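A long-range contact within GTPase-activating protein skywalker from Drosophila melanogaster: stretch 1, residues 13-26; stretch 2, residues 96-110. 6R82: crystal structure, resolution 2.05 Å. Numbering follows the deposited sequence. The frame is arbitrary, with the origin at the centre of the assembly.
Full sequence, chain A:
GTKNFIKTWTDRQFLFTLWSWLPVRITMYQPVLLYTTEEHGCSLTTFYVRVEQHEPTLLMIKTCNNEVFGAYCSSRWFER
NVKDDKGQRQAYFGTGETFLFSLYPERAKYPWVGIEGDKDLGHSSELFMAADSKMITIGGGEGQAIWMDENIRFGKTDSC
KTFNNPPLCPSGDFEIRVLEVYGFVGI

Stretch 1 (13-26) QFLFTLWSWLPVRI
Stretch 2 96-110: GETFLFSLYPERAKY

A contact between a helix with its following segment and a β-hairpin often has an apolar centre and charges toward its margin; this one, burying 754 Å², is an example. Helix 13-18 runs at 125° to strand 99-104, axes 10.5 Å apart; strand 108-110 pairs with the latter through S102 N to A108 O (3.0 Å). CA atoms pair F14-L103 (8.0 Å), W21-K109 (7.7 Å) and P23-E97 (7.6 Å). Alternation in the extended strand turns F99, F101 (both chi1 p) and L103 (m, t) toward stretch 1. L18 (m, t) places CD1 over the F101 ring face, 3.9 Å from its centroid, and CD2 3.6 Å from L103 CD2. One turn earlier, F14 (m) brings CB to 3.8 Å from L103 CD1.

Residues 19-21 and 24-26 have helical phi/psi; L22 and P23 are extended (psi 159°, 141°). W21 (chi1 m, chi2 -20°) is the most covered residue, with 153 Å² buried by stretch 2: CZ3 reaches F101 CB (3.9 Å), while K109, all four chi t, lays CB over the six-membered ring, 4.2 Å from its centroid. R107 offers its guanidinium face, NH1 3.4 Å from W21 CZ2.

K109 NZ donates to W21 O (3.1 Å), a pair also bridged by water. Beyond P23, at one margin, R25 (p, t, t, chi4 -85°) and E97 (m, t, chi3 -63°) form a bidentate salt bridge: R25 NH1 to E97 OE2, 2.7 Å, and R25 NH2 to E97 OE1, 2.9 Å.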

ATOM      1  N   GLN A  13     -12.957   2.379 -11.330  1.00 46.20           N
ATOM      2  CA  GLN A  13     -13.964   1.722 -10.501  1.00 42.34           C
ATOM      3  C   GLN A  13     -13.419   1.336  -9.139  1.00 48.95           C
ATOM      4  O   GLN A  13     -14.136   1.397  -8.131  1.00 47.53           O
ATOM      5  CB  GLN A  13     -14.495   0.476 -11.209  1.00 49.99           C
ATOM      6  CG  GLN A  13     -15.263   0.785 -12.466  1.00 51.31           C
ATOM      7  CD  GLN A  13     -15.686  -0.462 -13.201  1.00 49.46           C
ATOM      8  OE1 GLN A  13     -16.222  -1.396 -12.601  1.00 51.11           O
ATOM      9  NE2 GLN A  13     -15.426  -0.494 -14.508  1.00 49.22           N
ATOM     10  N   PHE A  14     -12.172   0.882  -9.087  1.00 49.62           N
ATOM     11  CA  PHE A  14     -11.649   0.405  -7.817  1.00 51.76           C
ATOM     12  C   PHE A  14     -11.525   1.544  -6.802  1.00 45.62           C
ATOM     13  O   PHE A  14     -11.771   1.338  -5.608  1.00 46.70           O
ATOM     14  CB  PHE A  14     -10.308  -0.299  -8.048  1.00 60.43           C
ATOM     15  CG  PHE A  14     -10.407  -1.522  -8.948  1.00 69.43           C
ATOM     16  CD1 PHE A  14     -11.544  -2.329  -8.930  1.00 69.09           C
ATOM     17  CD2 PHE A  14      -9.367  -1.859  -9.812  1.00 75.30           C
ATOM     18  CE1 PHE A  14     -11.640  -3.451  -9.751  1.00 74.72           C
ATOM     19  CE2 PHE A  14      -9.460  -2.981 -10.637  1.00 72.76           C
ATOM     20  CZ  PHE A  14     -10.600  -3.774 -10.604  1.00 70.77           C
ATOM     21  N   LEU A  15     -11.172   2.748  -7.261  1.00 42.70           N
ATOM     22  CA  LEU A  15     -11.110   3.901  -6.367  1.00 46.72           C
ATOM     23  C   LEU A  15     -12.477   4.220  -5.779  1.00 43.80           C
ATOM     24  O   LEU A  15     -12.601   4.475  -4.573  1.00 39.39           O
ATOM     25  CB  LEU A  15     -10.575   5.124  -7.113  1.00 42.86           C
ATOM     26  CG  LEU A  15      -9.067   5.222  -7.351  1.00 49.07           C
ATOM     27  CD1 LEU A  15      -8.749   6.546  -8.009  1.00 49.42           C
ATOM     28  CD2 LEU A  15      -8.357   5.113  -6.036  1.00 51.48           C
ATOM     29  N   PHE A  16     -13.515   4.231  -6.626  1.00 38.81           N
ATOM     30  CA  PHE A  16     -14.855   4.559  -6.146  1.00 40.92           C
ATOM     31  C   PHE A  16     -15.367   3.508  -5.175  1.00 41.19           C
ATOM     32  O   PHE A  16     -16.079   3.847  -4.221  1.00 42.16           O
ATOM     33  CB  PHE A  16     -15.809   4.734  -7.334  1.00 33.91           C
ATOM     34  CG  PHE A  16     -15.616   6.035  -8.069  1.00 37.07           C
ATOM     35  CD1 PHE A  16     -16.116   7.219  -7.548  1.00 36.47           C
ATOM     36  CD2 PHE A  16     -14.917   6.079  -9.269  1.00 37.47           C
ATOM     37  CE1 PHE A  16     -15.922   8.430  -8.205  1.00 34.02           C
ATOM     38  CE2 PHE A  16     -14.728   7.280  -9.943  1.00 39.47           C
ATOM     39  CZ  PHE A  16     -15.239   8.465  -9.409  1.00 40.64           C
ATOM     40  N   THR A  17     -14.978   2.238  -5.375  1.00 43.26           N
ATOM     41  CA  THR A  17     -15.330   1.180  -4.426  1.00 43.59           C
ATOM     42  C   THR A  17     -14.650   1.397  -3.087  1.00 44.43           C
ATOM     43  O   THR A  17     -15.249   1.152  -2.035  1.00 47.25           O
ATOM     44  CB  THR A  17     -14.938  -0.191  -4.984  1.00 50.21           C
ATOM     45  OG1 THR A  17     -15.480  -0.344  -6.300  1.00 54.98           O
ATOM     46  CG2 THR A  17     -15.456  -1.307  -4.098  1.00 51.91           C
ATOM     47  N   LEU A  18     -13.388   1.841  -3.109  1.00 43.80           N
ATOM     48  CA  LEU A  18     -12.611   2.045  -1.886  1.00 47.26           C
ATOM     49  C   LEU A  18     -12.935   3.349  -1.166  1.00 43.93           C
ATOM     50  O   LEU A  18     -12.542   3.502  -0.004  1.00 42.39           O
ATOM     51  CB  LEU A  18     -11.112   2.070  -2.208  1.00 46.92           C
ATOM     52  CG  LEU A  18     -10.468   0.777  -2.657  1.00 51.14           C
ATOM     53  CD1 LEU A  18      -9.012   1.040  -2.951  1.00 57.64           C
ATOM     54  CD2 LEU A  18     -10.622  -0.263  -1.568  1.00 55.24           C
ATOM     55  N   TRP A  19     -13.601   4.295  -1.836  1.00 40.80           N
ATOM     56  CA  TRP A  19     -13.588   5.683  -1.373  1.00 41.36           C
ATOM     57  C   TRP A  19     -14.067   5.814   0.069  1.00 41.70           C
ATOM     58  O   TRP A  19     -13.456   6.546   0.867  1.00 39.28           O
ATOM     59  CB  TRP A  19     -14.420   6.567  -2.302  1.00 37.05           C
ATOM     60  CG  TRP A  19     -13.944   8.004  -2.315  1.00 44.79           C
ATOM     61  CD1 TRP A  19     -14.645   9.111  -1.901  1.00 37.05           C
ATOM     62  CD2 TRP A  19     -12.657   8.483  -2.742  1.00 40.26           C
ATOM     63  NE1 TRP A  19     -13.870  10.245  -2.053  1.00 39.76           N
ATOM     64  CE2 TRP A  19     -12.651   9.889  -2.565  1.00 42.56           C
ATOM     65  CE3 TRP A  19     -11.515   7.860  -3.268  1.00 39.46           C
ATOM     66  CZ2 TRP A  19     -11.544  10.682  -2.887  1.00 40.80           C
ATOM     67  CZ3 TRP A  19     -10.416   8.644  -3.587  1.00 39.93           C
ATOM     68  CH2 TRP A  19     -10.435  10.042  -3.392  1.00 41.50           C
ATOM     69  N   SER A  20     -15.129   5.092   0.441  1.00 39.69           N
ATOM     70  CA  SER A  20     -15.676   5.243   1.789  1.00 40.76           C
ATOM     71  C   SER A  20     -14.789   4.632   2.868  1.00 41.88           C
ATOM     72  O   SER A  20     -15.033   4.882   4.054  1.00 38.87           O
ATOM     73  CB  SER A  20     -17.086   4.634   1.880  1.00 42.24           C
ATOM     74  OG  SER A  20     -17.088   3.255   1.544  1.00 48.12           O
ATOM     75  N   TRP A  21     -13.760   3.866   2.511  1.00 41.96           N
ATOM     76  CA  TRP A  21     -12.865   3.345   3.544  1.00 43.58           C
ATOM     77  C   TRP A  21     -11.746   4.307   3.935  1.00 44.48           C
ATOM     78  O   TRP A  21     -11.090   4.081   4.961  1.00 40.80           O
ATOM     79  CB  TRP A  21     -12.237   2.029   3.093  1.00 48.37           C
ATOM     80  CG  TRP A  21     -13.195   0.900   3.036  1.00 55.32           C
ATOM     81  CD1 TRP A  21     -14.405   0.807   3.672  1.00 57.11           C
ATOM     82  CD2 TRP A  21     -13.032  -0.313   2.305  1.00 56.25           C
ATOM     83  NE1 TRP A  21     -15.001  -0.395   3.373  1.00 59.04           N
ATOM     84  CE2 TRP A  21     -14.177  -1.099   2.534  1.00 60.04           C
ATOM     85  CE3 TRP A  21     -12.026  -0.815   1.480  1.00 55.38           C
ATOM     86  CZ2 TRP A  21     -14.343  -2.354   1.963  1.00 62.14           C
ATOM     87  CZ3 TRP A  21     -12.194  -2.060   0.917  1.00 60.44           C
ATOM     88  CH2 TRP A  21     -13.338  -2.816   1.164  1.00 61.33           C
ATOM     89  N   LEU A  22     -11.499   5.361   3.146  1.00 44.96           N
ATOM     90  CA  LEU A  22     -10.429   6.299   3.452  1.00 39.77           C
ATOM     91  C   LEU A  22     -10.792   7.114   4.689  1.00 42.14           C
ATOM     92  O   LEU A  22     -11.969   7.214   5.047  1.00 42.85           O
ATOM     93  CB  LEU A  22     -10.177   7.237   2.272  1.00 35.53           C
ATOM     94  CG  LEU A  22      -9.906   6.630   0.895  1.00 43.96           C
ATOM     95  CD1 LEU A  22      -9.956   7.719  -0.162  1.00 40.53           C
ATOM     96  CD2 LEU A  22      -8.566   5.902   0.849  1.00 43.69           C
ATOM     97  N   PRO A  23      -9.800   7.698   5.371  1.00 43.29           N
ATOM     98  CA  PRO A  23     -10.120   8.646   6.450  1.00 45.00           C
ATOM     99  C   PRO A  23     -10.997   9.773   5.917  1.00 43.96           C
ATOM    100  O   PRO A  23     -10.824  10.244   4.788  1.00 40.56           O
ATOM    101  CB  PRO A  23      -8.746   9.157   6.900  1.00 46.59           C
ATOM    102  CG  PRO A  23      -7.788   8.043   6.500  1.00 41.55           C
ATOM    103  CD  PRO A  23      -8.342   7.509   5.214  1.00 41.81           C
ATOM    104  N   VAL A  24     -11.959  10.191   6.739  1.00 42.86           N
ATOM    105  CA  VAL A  24     -13.033  11.042   6.234  1.00 38.22           C
ATOM    106  C   VAL A  24     -12.474  12.337   5.642  1.00 39.76           C
ATOM    107  O   VAL A  24     -12.949  12.808   4.605  1.00 40.11           O
ATOM    108  CB  VAL A  24     -14.076  11.292   7.347  1.00 43.56           C
ATOM    109  CG1 VAL A  24     -13.442  11.967   8.571  1.00 47.32           C
ATOM    110  CG2 VAL A  24     -15.244  12.114   6.821  1.00 49.86           C
ATOM    111  N   ARG A  25     -11.425  12.913   6.246  1.00 38.80           N
ATOM    112  CA  ARG A  25     -10.908  14.175   5.705  1.00 38.78           C
ATOM    113  C   ARG A  25     -10.290  13.995   4.322  1.00 40.07           C
ATOM    114  O   ARG A  25     -10.254  14.948   3.534  1.00 37.60           O
ATOM    115  CB  ARG A  25      -9.880  14.798   6.651  1.00 39.16           C
ATOM    116  CG  ARG A  25      -8.501  14.138   6.625  1.00 41.41           C
ATOM    117  CD  ARG A  25      -7.681  14.565   7.855  1.00 44.32           C
ATOM    118  NE  ARG A  25      -6.318  14.043   7.799  1.00 42.27           N
ATOM    119  CZ  ARG A  25      -5.965  12.830   8.209  1.00 48.45           C
ATOM    120  NH1 ARG A  25      -6.870  12.005   8.726  1.00 46.98           N
ATOM    121  NH2 ARG A  25      -4.703  12.443   8.110  1.00 47.88           N
ATOM    122  N   ILE A  26      -9.799  12.791   4.014  1.00 34.92           N
ATOM    123  CA  ILE A  26      -9.138  12.544   2.740  1.00 35.46           C
ATOM    124  C   ILE A  26     -10.145  12.475   1.595  1.00 38.38           C
ATOM    125  O   ILE A  26      -9.800  12.776   0.443  1.00 34.88           O
ATOM    126  CB  ILE A  26      -8.300  11.251   2.835  1.00 37.86           C
ATOM    127  CG1 ILE A  26      -7.277  11.364   3.972  1.00 39.65           C
ATOM    128  CG2 ILE A  26      -7.562  10.976   1.530  1.00 37.63           C
ATOM    129  CD1 ILE A  26      -6.391  12.576   3.851  1.00 40.12           C
ATOM    130  N   GLY A  96      -0.894   4.714  12.521  1.00 45.82           N
ATOM    131  CA  GLY A  96      -2.033   3.827  12.648  1.00 46.56           C
ATOM    132  C   GLY A  96      -3.197   4.106  11.718  1.00 44.65           C
ATOM    133  O   GLY A  96      -4.181   3.360  11.770  1.00 48.96           O
ATOM    134  N   GLU A  97      -3.128   5.151  10.880  1.00 41.39           N
ATOM    135  CA  GLU A  97      -4.125   5.339   9.824  1.00 40.50           C
ATOM    136  C   GLU A  97      -3.888   4.415   8.638  1.00 40.92           C
ATOM    137  O   GLU A  97      -4.799   4.223   7.821  1.00 39.09           O
ATOM    138  CB  GLU A  97      -4.140   6.805   9.354  1.00 45.30           C
ATOM    139  CG  GLU A  97      -4.785   7.780  10.357  1.00 45.71           C
ATOM    140  CD  GLU A  97      -5.130   9.156   9.736  1.00 52.69           C
ATOM    141  OE1 GLU A  97      -4.197   9.875   9.305  1.00 46.37           O
ATOM    142  OE2 GLU A  97      -6.335   9.520   9.683  1.00 49.28           O
ATOM    143  N   THR A  98      -2.687   3.843   8.524  1.00 39.95           N
ATOM    144  CA  THR A  98      -2.395   2.862   7.483  1.00 40.54           C
ATOM    145  C   THR A  98      -3.327   1.660   7.627  1.00 42.55           C
ATOM    146  O   THR A  98      -3.600   1.208   8.737  1.00 42.71           O
ATOM    147  CB  THR A  98      -0.929   2.407   7.602  1.00 41.14           C
ATOM    148  OG1 THR A  98      -0.047   3.530   7.427  1.00 42.56           O
ATOM    149  CG2 THR A  98      -0.603   1.311   6.602  1.00 40.10           C
ATOM    150  N   PHE A  99      -3.827   1.137   6.504  1.00 41.80           N
ATOM    151  CA  PHE A  99      -4.660  -0.057   6.574  1.00 40.66           C
ATOM    152  C   PHE A  99      -4.505  -0.849   5.292  1.00 41.52           C
ATOM    153  O   PHE A  99      -4.153  -0.298   4.246  1.00 42.68           O
ATOM    154  CB  PHE A  99      -6.152   0.262   6.831  1.00 44.56           C
ATOM    155  CG  PHE A  99      -6.859   1.013   5.702  1.00 40.99           C
ATOM    156  CD1 PHE A  99      -7.401   0.337   4.611  1.00 43.28           C
ATOM    157  CD2 PHE A  99      -7.023   2.391   5.771  1.00 40.36           C
ATOM    158  CE1 PHE A  99      -8.072   1.022   3.596  1.00 44.54           C
ATOM    159  CE2 PHE A  99      -7.698   3.089   4.764  1.00 37.69           C
ATOM    160  CZ  PHE A  99      -8.210   2.406   3.668  1.00 42.60           C
ATOM    161  N   LEU A 100      -4.768  -2.151   5.389  1.00 44.57           N
ATOM    162  CA  LEU A 100      -4.812  -3.046   4.241  1.00 44.22           C
ATOM    163  C   LEU A 100      -6.244  -3.229   3.756  1.00 44.84           C
ATOM    164  O   LEU A 100      -7.206  -3.094   4.511  1.00 48.93           O
ATOM    165  CB  LEU A 100      -4.245  -4.424   4.580  1.00 52.92           C
ATOM    166  CG  LEU A 100      -2.911  -4.561   5.290  1.00 54.10           C
ATOM    167  CD1 LEU A 100      -2.853  -5.942   5.923  1.00 53.92           C
ATOM    168  CD2 LEU A 100      -1.797  -4.365   4.272  1.00 47.59           C
ATOM    169  N   PHE A 101      -6.368  -3.582   2.486  1.00 47.43           N
ATOM    170  CA  PHE A 101      -7.660  -3.935   1.924  1.00 50.76           C
ATOM    171  C   PHE A 101      -7.454  -5.026   0.886  1.00 54.21           C
ATOM    172  O   PHE A 101      -6.347  -5.218   0.371  1.00 48.74           O
ATOM    173  CB  PHE A 101      -8.360  -2.721   1.289  1.00 47.88           C
ATOM    174  CG  PHE A 101      -7.664  -2.190   0.071  1.00 46.57           C
ATOM    175  CD1 PHE A 101      -7.927  -2.709  -1.185  1.00 48.65           C
ATOM    176  CD2 PHE A 101      -6.730  -1.172   0.185  1.00 49.03           C
ATOM    177  CE1 PHE A 101      -7.276  -2.225  -2.311  1.00 51.31           C
ATOM    178  CE2 PHE A 101      -6.079  -0.676  -0.933  1.00 45.62           C
ATOM    179  CZ  PHE A 101      -6.352  -1.205  -2.187  1.00 52.35           C
ATOM    180  N   SER A 102      -8.542  -5.733   0.581  1.00 55.45           N
ATOM    181  CA  SER A 102      -8.626  -6.586  -0.593  1.00 59.79           C
ATOM    182  C   SER A 102      -9.952  -6.318  -1.283  1.00 58.13           C
ATOM    183  O   SER A 102     -10.963  -6.065  -0.624  1.00 55.86           O
ATOM    184  CB  SER A 102      -8.514  -8.085  -0.240  1.00 61.94           C
ATOM    185  OG  SER A 102      -9.305  -8.418   0.887  1.00 59.80           O
ATOM    186  N   LEU A 103      -9.939  -6.362  -2.613  1.00 62.74           N
ATOM    187  CA  LEU A 103     -11.155  -6.226  -3.404  1.00 67.54           C
ATOM    188  C   LEU A 103     -11.606  -7.528  -4.056  1.00 71.56           C
ATOM    189  O   LEU A 103     -12.813  -7.750  -4.172  1.00 69.96           O
ATOM    190  CB  LEU A 103     -10.966  -5.150  -4.485  1.00 61.81           C
ATOM    191  CG  LEU A 103     -10.810  -3.710  -3.977  1.00 62.37           C
ATOM    192  CD1 LEU A 103     -10.894  -2.703  -5.120  1.00 62.54           C
ATOM    193  CD2 LEU A 103     -11.853  -3.400  -2.917  1.00 59.58           C
ATOM    194  N   TYR A 104     -10.672  -8.393  -4.461  1.00 70.27           N
ATOM    195  CA  TYR A 104     -10.947  -9.704  -5.039  1.00 71.57           C
ATOM    196  C   TYR A 104      -9.869 -10.674  -4.575  1.00 75.50           C
ATOM    197  O   TYR A 104      -8.711 -10.272  -4.410  1.00 74.18           O
ATOM    198  CB  TYR A 104     -10.991  -9.663  -6.575  1.00 71.29           C
ATOM    199  CG  TYR A 104     -12.001  -8.681  -7.132  1.00 79.50           C
ATOM    200  CD1 TYR A 104     -11.603  -7.424  -7.584  1.00 79.32           C
ATOM    201  CD2 TYR A 104     -13.357  -9.007  -7.204  1.00 80.60           C
ATOM    202  CE1 TYR A 104     -12.524  -6.510  -8.096  1.00 82.26           C
ATOM    203  CE2 TYR A 104     -14.289  -8.102  -7.713  1.00 82.12           C
ATOM    204  CZ  TYR A 104     -13.866  -6.855  -8.157  1.00 88.90           C
ATOM    205  OH  TYR A 104     -14.781  -5.953  -8.664  1.00 82.40           O
ATOM    206  N   PRO A 105     -10.213 -11.959  -4.347  1.00 80.28           N
ATOM    207  CA  PRO A 105     -11.561 -12.528  -4.468  1.00 75.59           C
ATOM    208  C   PRO A 105     -12.476 -12.067  -3.338  1.00 73.68           C
ATOM    209  O   PRO A 105     -13.645 -11.767  -3.567  1.00 74.46           O
ATOM    210  CB  PRO A 105     -11.308 -14.036  -4.395  1.00 75.14           C
ATOM    211  CG  PRO A 105     -10.048 -14.169  -3.588  1.00 76.86           C
ATOM    212  CD  PRO A 105      -9.216 -12.972  -3.936  1.00 75.36           C
ATOM    213  N   GLU A 106     -11.935 -12.006  -2.127  1.00 76.24           N
ATOM    214  CA  GLU A 106     -12.657 -11.467  -0.988  1.00 74.45           C
ATOM    215  C   GLU A 106     -12.640  -9.941  -1.023  1.00 76.31           C
ATOM    216  O   GLU A 106     -11.895  -9.312  -1.781  1.00 74.72           O
ATOM    217  CB  GLU A 106     -12.044 -11.964   0.320  1.00 76.76           C
ATOM    218  CG  GLU A 106     -11.954 -13.470   0.441  1.00 84.98           C
ATOM    219  CD  GLU A 106     -13.187 -14.068   1.089  1.00 92.30           C
ATOM    220  OE1 GLU A 106     -14.248 -14.113   0.427  1.00 88.21           O
ATOM    221  OE2 GLU A 106     -13.093 -14.485   2.267  1.00 95.78           O
ATOM    222  N   ARG A 107     -13.465  -9.339  -0.170  1.00 68.18           N
ATOM    223  CA  ARG A 107     -13.542  -7.885  -0.062  1.00 66.04           C
ATOM    224  C   ARG A 107     -13.579  -7.535   1.418  1.00 64.68           C
ATOM    225  O   ARG A 107     -14.570  -7.817   2.097  1.00 65.02           O
ATOM    226  CB  ARG A 107     -14.768  -7.341  -0.797  1.00 65.77           C
ATOM    227  CG  ARG A 107     -14.808  -5.841  -0.876  1.00 65.22           C
ATOM    228  CD  ARG A 107     -15.949  -5.332  -1.756  1.00 71.81           C
ATOM    229  NE  ARG A 107     -16.092  -3.892  -1.588  1.00 73.24           N
ATOM    230  CZ  ARG A 107     -16.644  -3.322  -0.517  1.00 70.62           C
ATOM    231  NH1 ARG A 107     -16.713  -2.000  -0.422  1.00 68.64           N
ATOM    232  NH2 ARG A 107     -17.134  -4.072   0.461  1.00 68.60           N
ATOM    233  N   ALA A 108     -12.503  -6.933   1.922  1.00 59.26           N
ATOM    234  CA  ALA A 108     -12.410  -6.649   3.346  1.00 57.23           C
ATOM    235  C   ALA A 108     -11.444  -5.500   3.583  1.00 57.26           C
ATOM    236  O   ALA A 108     -10.579  -5.203   2.753  1.00 56.80           O
ATOM    237  CB  ALA A 108     -11.960  -7.881   4.135  1.00 61.61           C
ATOM    238  N   LYS A 109     -11.593  -4.870   4.747  1.00 56.00           N
ATOM    239  CA  LYS A 109     -10.694  -3.820   5.200  1.00 50.94           C
ATOM    240  C   LYS A 109     -10.071  -4.277   6.509  1.00 57.55           C
ATOM    241  O   LYS A 109     -10.790  -4.624   7.450  1.00 57.45           O
ATOM    242  CB  LYS A 109     -11.432  -2.493   5.387  1.00 54.83           C
ATOM    243  CG  LYS A 109     -10.549  -1.388   5.951  1.00 53.81           C
ATOM    244  CD  LYS A 109     -11.353  -0.182   6.426  1.00 54.12           C
ATOM    245  CE  LYS A 109     -10.413   0.892   6.973  1.00 50.31           C
ATOM    246  NZ  LYS A 109     -11.103   2.153   7.327  1.00 45.85           N
ATOM    247  N   TYR A 110      -8.739  -4.297   6.566  1.00 53.97           N
ATOM    248  CA  TYR A 110      -8.045  -4.664   7.795  1.00 50.68           C
ATOM    249  C   TYR A 110      -7.387  -3.432   8.393  1.00 55.61           C
ATOM    250  O   TYR A 110      -6.272  -3.061   7.982  1.00 51.78           O
ATOM    251  CB  TYR A 110      -7.012  -5.762   7.536  1.00 50.03           C
ATOM    252  CG  TYR A 110      -7.637  -6.958   6.871  1.00 55.15           C
ATOM    253  CD1 TYR A 110      -8.291  -7.928   7.622  1.00 53.91           C
ATOM    254  CD2 TYR A 110      -7.616  -7.095   5.488  1.00 53.56           C
ATOM    255  CE1 TYR A 110      -8.882  -9.010   7.019  1.00 57.27           C
ATOM    256  CE2 TYR A 110      -8.208  -8.169   4.871  1.00 58.41           C
ATOM    257  CZ  TYR A 110      -8.839  -9.130   5.642  1.00 60.67           C
ATOM    258  OH  TYR A 110      -9.431 -10.210   5.029  1.00 57.93           O
TER
HETATM  259  O   HOH W   1      -9.963   4.879   7.133  1.00 45.66           O